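Local coordinates for protein PA4485 (PDB 4AVR) that probably acts as a lytic transglycosylase that cleaves bacterial cell-wall glycan strands, with a preference for naked strands lacking stem peptides, at residues M29-R34 with R67-S72; F38-R43 with V55-R60. All blocks are in the same frame, centred on the assembly; numbering follows the deposited sequence.

Contact 1: M29-R34 with R67-S72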
ATOM      1  N   MET A  29     -14.087  -2.300   4.427  1.00 10.11           N
ATOM      2  CA  MET A  29     -13.454  -2.516   5.734  1.00  9.89           C
ATOM      3  C   MET A  29     -12.999  -3.961   5.821  1.00  9.75           C
ATOM      4  O   MET A  29     -13.572  -4.777   6.543  1.00 12.03           O
ATOM      5  CB  MET A  29     -14.416  -2.179   6.857  1.00 10.72           C
ATOM      6  CG  MET A  29     -14.694  -0.682   6.944  1.00 11.77           C
ATOM      7  SD  MET A  29     -13.257   0.290   7.453  1.00 12.59           S
ATOM      8  CE  MET A  29     -13.117  -0.138   9.175  1.00 13.76           C
ATOM      9  N   THR A  30     -11.962  -4.273   5.062  1.00 10.21           N
ATOM     10  CA  THR A  30     -11.500  -5.639   4.879  1.00  9.75           C
ATOM     11  C   THR A  30     -10.048  -5.765   5.305  1.00  8.94           C
ATOM     12  O   THR A  30      -9.322  -4.765   5.460  1.00  9.35           O
ATOM     13  CB  THR A  30     -11.672  -6.111   3.417  1.00 10.25           C
ATOM     14  OG1 THR A  30     -11.046  -5.175   2.533  1.00 11.02           O
ATOM     15  CG2 THR A  30     -13.146  -6.209   3.060  1.00 11.58           C
ATOM     16  N   ALA A  31      -9.621  -7.014   5.485  1.00  9.25           N
ATOM     17  CA  ALA A  31      -8.268  -7.304   5.904  1.00  8.83           C
ATOM     18  C   ALA A  31      -7.829  -8.710   5.521  1.00  8.48           C
ATOM     19  O   ALA A  31      -8.634  -9.602   5.259  1.00  9.43           O
ATOM     20  CB  ALA A  31      -8.122  -7.107   7.413  1.00 10.05           C
ATOM     21  N   ALA A  32      -6.514  -8.882   5.523  1.00  8.63           N
ATOM     22  CA  ALA A  32      -5.838 -10.157   5.336  1.00  8.86           C
ATOM     23  C   ALA A  32      -5.356 -10.714   6.656  1.00  8.73           C
ATOM     24  O   ALA A  32      -4.803  -9.978   7.470  1.00  9.43           O
ATOM     25  CB  ALA A  32      -4.641  -9.990   4.415  1.00  9.66           C
ATOM     26  N   HIS A  33      -5.514 -12.024   6.834  1.00  9.36           N
ATOM     27  CA  HIS A  33      -5.022 -12.742   8.001  1.00  9.84           C
ATOM     28  C   HIS A  33      -4.634 -14.127   7.544  1.00 10.68           C
ATOM     29  O   HIS A  33      -5.214 -14.653   6.596  1.00 11.28           O
ATOM     30  CB  HIS A  33      -6.111 -12.792   9.067  1.00 10.61           C
ATOM     31  CG  HIS A  33      -5.657 -13.367  10.386  1.00 11.26           C
ATOM     32  ND1 HIS A  33      -5.737 -14.692  10.678  1.00 12.49           N
ATOM     33  CD2 HIS A  33      -5.105 -12.746  11.487  1.00 12.53           C
ATOM     34  CE1 HIS A  33      -5.266 -14.886  11.917  1.00 13.59           C
ATOM     35  NE2 HIS A  33      -4.876 -13.705  12.414  1.00 13.20           N
ATOM     36  N   ARG A  34      -3.660 -14.746   8.196  1.00 11.41           N
ATOM     37  CA  ARG A  34      -3.154 -16.034   7.698  1.00 12.53           C
ATOM     38  C   ARG A  34      -4.126 -17.191   7.824  1.00 12.96           C
ATOM     39  O   ARG A  34      -4.082 -18.115   7.021  1.00 14.61           O
ATOM     40  CB  ARG A  34      -1.863 -16.410   8.402  1.00 14.49           C
ATOM     41  CG  ARG A  34      -0.660 -15.607   7.947  1.00 16.31           C
ATOM     42  CD  ARG A  34       0.520 -15.950   8.816  1.00 16.43           C
ATOM     43  NE  ARG A  34       1.687 -15.124   8.535  1.00 17.85           N
ATOM     44  CZ  ARG A  34       1.866 -13.887   8.984  1.00 16.14           C
ATOM     45  NH1 ARG A  34       0.929 -13.323   9.748  1.00 17.31           N
ATOM     46  NH2 ARG A  34       2.973 -13.218   8.680  1.00 17.38           N
ATOM     47  N   ARG A  67       4.224  -9.572  11.253  1.00 12.93           N
ATOM     48  CA  ARG A  67       3.067  -8.851  10.716  0.50 11.83           C
ATOM     49  C   ARG A  67       1.854  -9.767  10.860  1.00 11.71           C
ATOM     50  O   ARG A  67       1.864 -10.889  10.366  1.00 15.29           O
ATOM     51  CB  ARG A  67       3.324  -8.425   9.253  0.50 14.96           C
ATOM     52  CG  ARG A  67       2.301  -7.424   8.682  0.50 16.37           C
ATOM     53  CD  ARG A  67       2.785  -6.753   7.402  0.50 18.37           C
ATOM     54  NE  ARG A  67       4.075  -6.095   7.583  0.50 15.97           N
ATOM     55  CZ  ARG A  67       5.018  -5.989   6.645  0.50 17.74           C
ATOM     56  NH1 ARG A  67       4.846  -6.517   5.433  0.50 17.94           N
ATOM     57  NH2 ARG A  67       6.172  -5.397   6.957  0.50 17.88           N
ATOM     58  N   ILE A  68       0.807  -9.284  11.540  1.00  9.43           N
ATOM     59  CA  ILE A  68      -0.363 -10.094  11.857  1.00  9.62           C
ATOM     60  C   ILE A  68      -1.565  -9.820  10.959  1.00  9.08           C
ATOM     61  O   ILE A  68      -2.381 -10.713  10.764  1.00  9.94           O
ATOM     62  CB  ILE A  68      -0.736  -9.922  13.359  1.00 10.54           C
ATOM     63  CG1 ILE A  68      -1.682 -11.031  13.826  1.00 11.77           C
ATOM     64  CG2 ILE A  68      -1.295  -8.544  13.678  1.00 11.04           C
ATOM     65  CD1 ILE A  68      -1.857 -11.060  15.332  1.00 13.75           C
ATOM     66  N   ILE A  69      -1.693  -8.608  10.428  1.00  8.69           N
ATOM     67  CA  ILE A  69      -2.879  -8.258   9.649  1.00  8.84           C
ATOM     68  C   ILE A  69      -2.530  -7.148   8.678  1.00  8.66           C
ATOM     69  O   ILE A  69      -1.721  -6.288   8.991  1.00 10.12           O
ATOM     70  CB  ILE A  69      -4.043  -7.871  10.596  1.00  9.41           C
ATOM     71  CG1 ILE A  69      -5.405  -7.876   9.899  1.00 10.56           C
ATOM     72  CG2 ILE A  69      -3.773  -6.565  11.338  1.00 10.65           C
ATOM     73  CD1 ILE A  69      -6.573  -7.903  10.864  1.00 12.52           C
ATOM     74  N   ASP A  70      -3.125  -7.193   7.486  1.00  8.18           N
ATOM     75  CA  ASP A  70      -3.026  -6.116   6.507  1.00  8.23           C
ATOM     76  C   ASP A  70      -4.428  -5.592   6.259  1.00  8.00           C
ATOM     77  O   ASP A  70      -5.307  -6.379   5.936  1.00  9.77           O
ATOM     78  CB  ASP A  70      -2.450  -6.625   5.177  1.00  9.37           C
ATOM     79  CG  ASP A  70      -1.084  -7.305   5.321  1.00 11.33           C
ATOM     80  OD1 ASP A  70      -0.298  -6.964   6.235  1.00 12.77           O
ATOM     81  OD2 ASP A  70      -0.796  -8.199   4.505  1.00 13.77           O
ATOM     82  N   VAL A  71      -4.643  -4.283   6.405  1.00  7.75           N
ATOM     83  CA  VAL A  71      -5.993  -3.722   6.340  1.00  7.63           C
ATOM     84  C   VAL A  71      -6.171  -2.830   5.109  1.00  7.41           C
ATOM     85  O   VAL A  71      -5.209  -2.359   4.507  1.00  7.83           O
ATOM     86  CB  VAL A  71      -6.343  -2.942   7.640  1.00  8.45           C
ATOM     87  CG1 VAL A  71      -6.150  -3.831   8.863  1.00  9.69           C
ATOM     88  CG2 VAL A  71      -5.533  -1.658   7.754  1.00  9.16           C
ATOM     89  N   SER A  72      -7.428  -2.594   4.755  1.00  7.64           N
ATOM     90  CA  SER A  72      -7.747  -1.688   3.661  1.00  8.24           C
ATOM     91  C   SER A  72      -7.363  -0.248   3.989  1.00  8.26           C
ATOM     92  O   SER A  72      -7.174   0.123   5.147  1.00  8.55           O
ATOM     93  CB  SER A  72      -9.229  -1.731   3.369  1.00  8.63           C
ATOM     94  OG  SER A  72      -9.939  -1.173   4.473  1.00 10.08           O
TER
HETATM   95  O   HOH W   1      -1.992 -13.491  10.331  1.00 12.31           O
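The edge of the Arg34 guanidinium meets the backbone carbonyl of Arg67: NH1 donates to Arg67 O over 2.7 Å with the acceptor lying in the guanidinium plane, while NH2 of Arg34 adds a weak second bond to the same oxygen. The His33 ring takes a water on one face, 3.4 Å above the plane and displaced toward the rim; Ile68 O approaches its CD2 obliquely at 3.5 Å. That water accepts from Arg34 N and Arg34 NH1 and donates to Ile68 O, so one molecule bridges the end of the pairing where direct backbone bonds stop. From CG to NE the Arg34 chain is extended, which carries its head across to the neighbouring strand. His33 is steadied from elsewhere, its ND1 being bonded to the backbone N of Leu36 and Thr35.

Farther along, strands 30-32 and 67-71 run antiparallel within the double-psi beta-barrel expected of the RlpA family. Ala32 and Asp70 form the hydrogen-bonded pair: Ala32 N reaches Asp70 O at 2.8 Å, in the carbonyl plane, whereas the return bond from Asp70 N to Ala32 O is longer, 3.3 Å. Ala31 and Val71 make the adjoining non-hydrogen-bonded pair. On their face, Ala31 CB rests against Ile69 CG1 at 3.8 Å, and CG1 of Ile69 is set there by lying anti to its backbone N (chi1 -164°). On the face of Ala32 and Asp70, the carboxylate is bonded through OD1 to Ser7 OG and through OD2, as a salt bridge, to Arg12 of the second subunit. Past the pairs, Ser72 N donates to Thr30 O over 3.0 Å, and Ser72 OG, at the N-cap of helix 73-79, bonds to Ala28 O and Ala75 N.

Contact 2: F38-R43 with V55-R60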
ATOM      1  N   PHE A  38     -12.607 -16.715   5.982  1.00 13.63           N
ATOM      2  CA  PHE A  38     -13.113 -15.580   5.234  1.00 13.08           C
ATOM      3  C   PHE A  38     -14.492 -15.185   5.757  1.00 13.18           C
ATOM      4  O   PHE A  38     -15.359 -16.036   5.953  1.00 15.69           O
ATOM      5  CB  PHE A  38     -13.164 -15.878   3.735  1.00 13.24           C
ATOM      6  CG  PHE A  38     -11.833 -16.184   3.111  1.00 12.73           C
ATOM      7  CD1 PHE A  38     -10.718 -15.403   3.375  1.00 11.84           C
ATOM      8  CD2 PHE A  38     -11.689 -17.245   2.227  1.00 15.62           C
ATOM      9  CE1 PHE A  38      -9.498 -15.688   2.792  1.00 13.15           C
ATOM     10  CE2 PHE A  38     -10.481 -17.541   1.633  1.00 16.47           C
ATOM     11  CZ  PHE A  38      -9.383 -16.755   1.911  1.00 14.07           C
ATOM     12  N   GLY A  39     -14.661 -13.891   5.999  1.00 12.86           N
ATOM     13  CA  GLY A  39     -15.884 -13.365   6.563  1.00 13.24           C
ATOM     14  C   GLY A  39     -15.800 -13.103   8.055  1.00 13.49           C
ATOM     15  O   GLY A  39     -16.662 -12.426   8.608  1.00 14.62           O
ATOM     16  N   ALA A  40     -14.779 -13.637   8.718  1.00 12.95           N
ATOM     17  CA  ALA A  40     -14.595 -13.404  10.152  1.00 13.60           C
ATOM     18  C   ALA A  40     -14.459 -11.911  10.431  1.00 12.86           C
ATOM     19  O   ALA A  40     -13.766 -11.200   9.722  1.00 13.59           O
ATOM     20  CB  ALA A  40     -13.365 -14.137  10.671  1.00 14.51           C
ATOM     21  N   ARG A  41     -15.142 -11.451  11.474  1.00 13.25           N
ATOM     22  CA  ARG A  41     -15.042 -10.070  11.946  1.00 13.22           C
ATOM     23  C   ARG A  41     -13.998  -9.978  13.051  1.00 12.74           C
ATOM     24  O   ARG A  41     -13.986 -10.791  13.972  1.00 14.09           O
ATOM     25  CB  ARG A  41     -16.402  -9.546  12.446  1.00 15.78           C
ATOM     26  CG  ARG A  41     -17.437  -9.393  11.342  1.00 19.28           C
ATOM     27  CD  ARG A  41     -18.817  -8.963  11.818  1.00 26.06           C
ATOM     28  NE  ARG A  41     -18.864  -7.611  12.396  1.00 33.19           N
ATOM     29  CZ  ARG A  41     -19.085  -7.322  13.680  1.00 42.41           C
ATOM     30  NH1 ARG A  41     -19.270  -8.280  14.581  1.00 37.63           N
ATOM     31  NH2 ARG A  41     -19.118  -6.053  14.064  1.00 38.37           N
ATOM     32  N   VAL A  42     -13.148  -8.960  12.958  1.00 11.87           N
ATOM     33  CA  VAL A  42     -12.040  -8.774  13.867  1.00 12.15           C
ATOM     34  C   VAL A  42     -11.976  -7.319  14.308  1.00 11.49           C
ATOM     35  O   VAL A  42     -11.954  -6.422  13.463  1.00 12.04           O
ATOM     36  CB  VAL A  42     -10.725  -9.140  13.147  1.00 12.63           C
ATOM     37  CG1 VAL A  42      -9.516  -8.964  14.057  1.00 14.06           C
ATOM     38  CG2 VAL A  42     -10.778 -10.568  12.595  1.00 14.41           C
ATOM     39  N   ARG A  43     -11.942  -7.081  15.622  1.00 11.46           N
ATOM     40  CA  ARG A  43     -11.665  -5.747  16.142  1.00 11.32           C
ATOM     41  C   ARG A  43     -10.154  -5.539  16.206  1.00 10.67           C
ATOM     42  O   ARG A  43      -9.442  -6.313  16.843  1.00 11.86           O
ATOM     43  CB  ARG A  43     -12.279  -5.521  17.516  1.00 13.34           C
ATOM     44  CG  ARG A  43     -12.068  -4.088  18.010  1.00 15.03           C
ATOM     45  CD  ARG A  43     -12.926  -3.746  19.224  1.00 20.82           C
ATOM     46  NE  ARG A  43     -14.282  -3.395  18.772  1.00 27.55           N
ATOM     47  CZ  ARG A  43     -15.431  -4.001  19.088  1.00 38.80           C
ATOM     48  NH1 ARG A  43     -15.492  -5.020  19.949  1.00 48.36           N
ATOM     49  NH2 ARG A  43     -16.557  -3.542  18.542  1.00 46.54           N
ATOM     50  N   VAL A  55     -12.891  -5.005  11.086  1.00 10.47           N
ATOM     51  CA  VAL A  55     -12.687  -5.418   9.697  1.00 10.31           C
ATOM     52  C   VAL A  55     -13.185  -6.838   9.492  1.00 10.17           C
ATOM     53  O   VAL A  55     -13.379  -7.596  10.443  1.00 11.61           O
ATOM     54  CB  VAL A  55     -11.204  -5.318   9.280  1.00 10.68           C
ATOM     55  CG1 VAL A  55     -10.728  -3.866   9.281  1.00 13.13           C
ATOM     56  CG2 VAL A  55     -10.324  -6.208  10.158  1.00 11.24           C
ATOM     57  N   ARG A  56     -13.412  -7.160   8.220  1.00 10.27           N
ATOM     58  CA  ARG A  56     -13.850  -8.480   7.777  1.00 10.75           C
ATOM     59  C   ARG A  56     -12.706  -9.120   6.993  1.00 10.10           C
ATOM     60  O   ARG A  56     -12.147  -8.495   6.085  1.00 10.51           O
ATOM     61  CB  ARG A  56     -15.072  -8.252   6.862  1.00 13.37           C
ATOM     62  CG  ARG A  56     -15.659  -9.453   6.171  1.00 13.12           C
ATOM     63  CD  ARG A  56     -16.909  -9.037   5.402  1.00 14.72           C
ATOM     64  NE  ARG A  56     -16.688  -8.046   4.329  1.00 14.95           N
ATOM     65  CZ  ARG A  56     -16.332  -8.358   3.087  1.00 14.91           C
ATOM     66  NH1 ARG A  56     -16.138  -9.623   2.729  1.00 16.66           N
ATOM     67  NH2 ARG A  56     -16.184  -7.403   2.184  1.00 15.48           N
ATOM     68  N   ILE A  57     -12.354 -10.369   7.304  1.00  9.93           N
ATOM     69  CA  ILE A  57     -11.245 -11.052   6.644  1.00  9.94           C
ATOM     70  C   ILE A  57     -11.671 -11.510   5.240  1.00  9.74           C
ATOM     71  O   ILE A  57     -12.668 -12.221   5.086  1.00 11.19           O
ATOM     72  CB  ILE A  57     -10.740 -12.264   7.467  1.00 10.74           C
ATOM     73  CG1 ILE A  57     -10.330 -11.807   8.883  1.00 10.95           C
ATOM     74  CG2 ILE A  57      -9.617 -12.989   6.729  1.00 11.60           C
ATOM     75  CD1 ILE A  57      -9.321 -10.664   8.924  1.00 11.55           C
ATOM     76  N   ASN A  58     -10.911 -11.110   4.233  1.00  9.39           N
ATOM     77  CA  ASN A  58     -11.180 -11.547   2.858  1.00  9.89           C
ATOM     78  C   ASN A  58      -9.923 -11.894   2.070  1.00  9.57           C
ATOM     79  O   ASN A  58      -9.997 -12.034   0.860  1.00 10.28           O
ATOM     80  CB  ASN A  58     -12.059 -10.531   2.097  1.00 10.30           C
ATOM     81  CG  ASN A  58     -11.277  -9.335   1.627  1.00 10.38           C
ATOM     82  OD1 ASN A  58     -10.148  -9.117   2.062  1.00 10.44           O
ATOM     83  ND2 ASN A  58     -11.867  -8.551   0.716  1.00 11.07           N
ATOM     84  N   ASP A  59      -8.781 -12.056   2.734  1.00  9.40           N
ATOM     85  CA  ASP A  59      -7.541 -12.303   2.012  1.00  9.69           C
ATOM     86  C   ASP A  59      -6.541 -13.017   2.908  1.00  9.72           C
ATOM     87  O   ASP A  59      -6.712 -13.068   4.129  1.00 10.11           O
ATOM     88  CB  ASP A  59      -6.956 -10.976   1.496  1.00  9.71           C
ATOM     89  CG  ASP A  59      -6.057 -11.126   0.270  1.00 10.61           C
ATOM     90  OD1 ASP A  59      -5.880 -12.240  -0.264  1.00 11.11           O
ATOM     91  OD2 ASP A  59      -5.527 -10.082  -0.176  1.00 12.39           O
ATOM     92  N   ARG A  60      -5.511 -13.558   2.265  1.00 10.67           N
ATOM     93  CA  ARG A  60      -4.381 -14.181   2.916  1.00 11.53           C
ATOM     94  C   ARG A  60      -3.165 -13.273   2.820  1.00 12.07           C
ATOM     95  O   ARG A  60      -3.249 -12.133   2.376  1.00 13.85           O
ATOM     96  CB  ARG A  60      -4.144 -15.589   2.326  1.00 12.12           C
ATOM     97  CG  ARG A  60      -5.322 -16.532   2.531  1.00 13.56           C
ATOM     98  CD  ARG A  60      -5.572 -16.797   4.002  1.00 14.67           C
ATOM     99  NE  ARG A  60      -6.768 -17.600   4.219  1.00 14.61           N
ATOM    100  CZ  ARG A  60      -7.597 -17.447   5.255  1.00 12.96           C
ATOM    101  NH1 ARG A  60      -7.363 -16.522   6.183  1.00 12.75           N
ATOM    102  NH2 ARG A  60      -8.688 -18.201   5.372  1.00 15.96           N
TER
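Gly39 N donates to Ile57 O over 2.8 Å, an almost straight bond that lies in the carbonyl plane. Phe38 CA brings a CA-H toward the same oxygen, so two neighbouring residues close on it. At the positive phi of Gly39 (99°) a side chain would press on the preceding carbonyl oxygen; Arg56 CG packs on Gly39 CA. Next along, Ile57 N donates to Ala40 O at 2.9 Å; Val42 and Val55 then form an antiparallel hydrogen-bonded pair, bonded in both directions. These are the two arms of a beta hairpin, strands 41-46 and 52-59, part of the family's double-psi barrel. Val42 and Ile57 cross obliquely on the buried side, CG2 of Val42 lying 3.9 Å from CG1 of Ile57.

At the far end, Phe38 and Arg60 reach toward each other tip to tip in a cation-pi stack. Their centres are 4.2 Å apart and their planes 22° from parallel. The overlap is offset: Phe38 CE1 sits over the centre of the guanidinium, whereas Arg60 NH2 lies above the rim of the ring. A bend at chi2 of Arg60 (-63°) turns CD back from an extended course. NH1 of Arg60 bonds in addition to Leu36 O and His33 O, which fixes the rotation of the group that the ring covers. The positive charge is probably eased by these two carbonyl oxygens and by the ring on one face, and the stack ties the approach to strand 41-46 to the residue that follows strand 52-59.

Overall arrangement
Read from the N terminus, the chain passes through strand 2-8 and a long loop before entering contact 1 at 29-34. It then reaches 38-43, turns through the hairpin, and returns at 55-60, where contact 2 closes the smaller loop. Only afterwards does 67-72 come back to 29-34 and close the larger one, so contact 2 is nested inside contact 1. Strand 52-59 lies between strands 30-32 and 41-46 in the sheet, and the contacts therefore join directly: Ala31 O accepts a backbone hydrogen bond from Asn58 N, and Ala32 CB packs on Arg60 O. Together they link four successive strands of the barrel, and both border the second subunit through its Arg12.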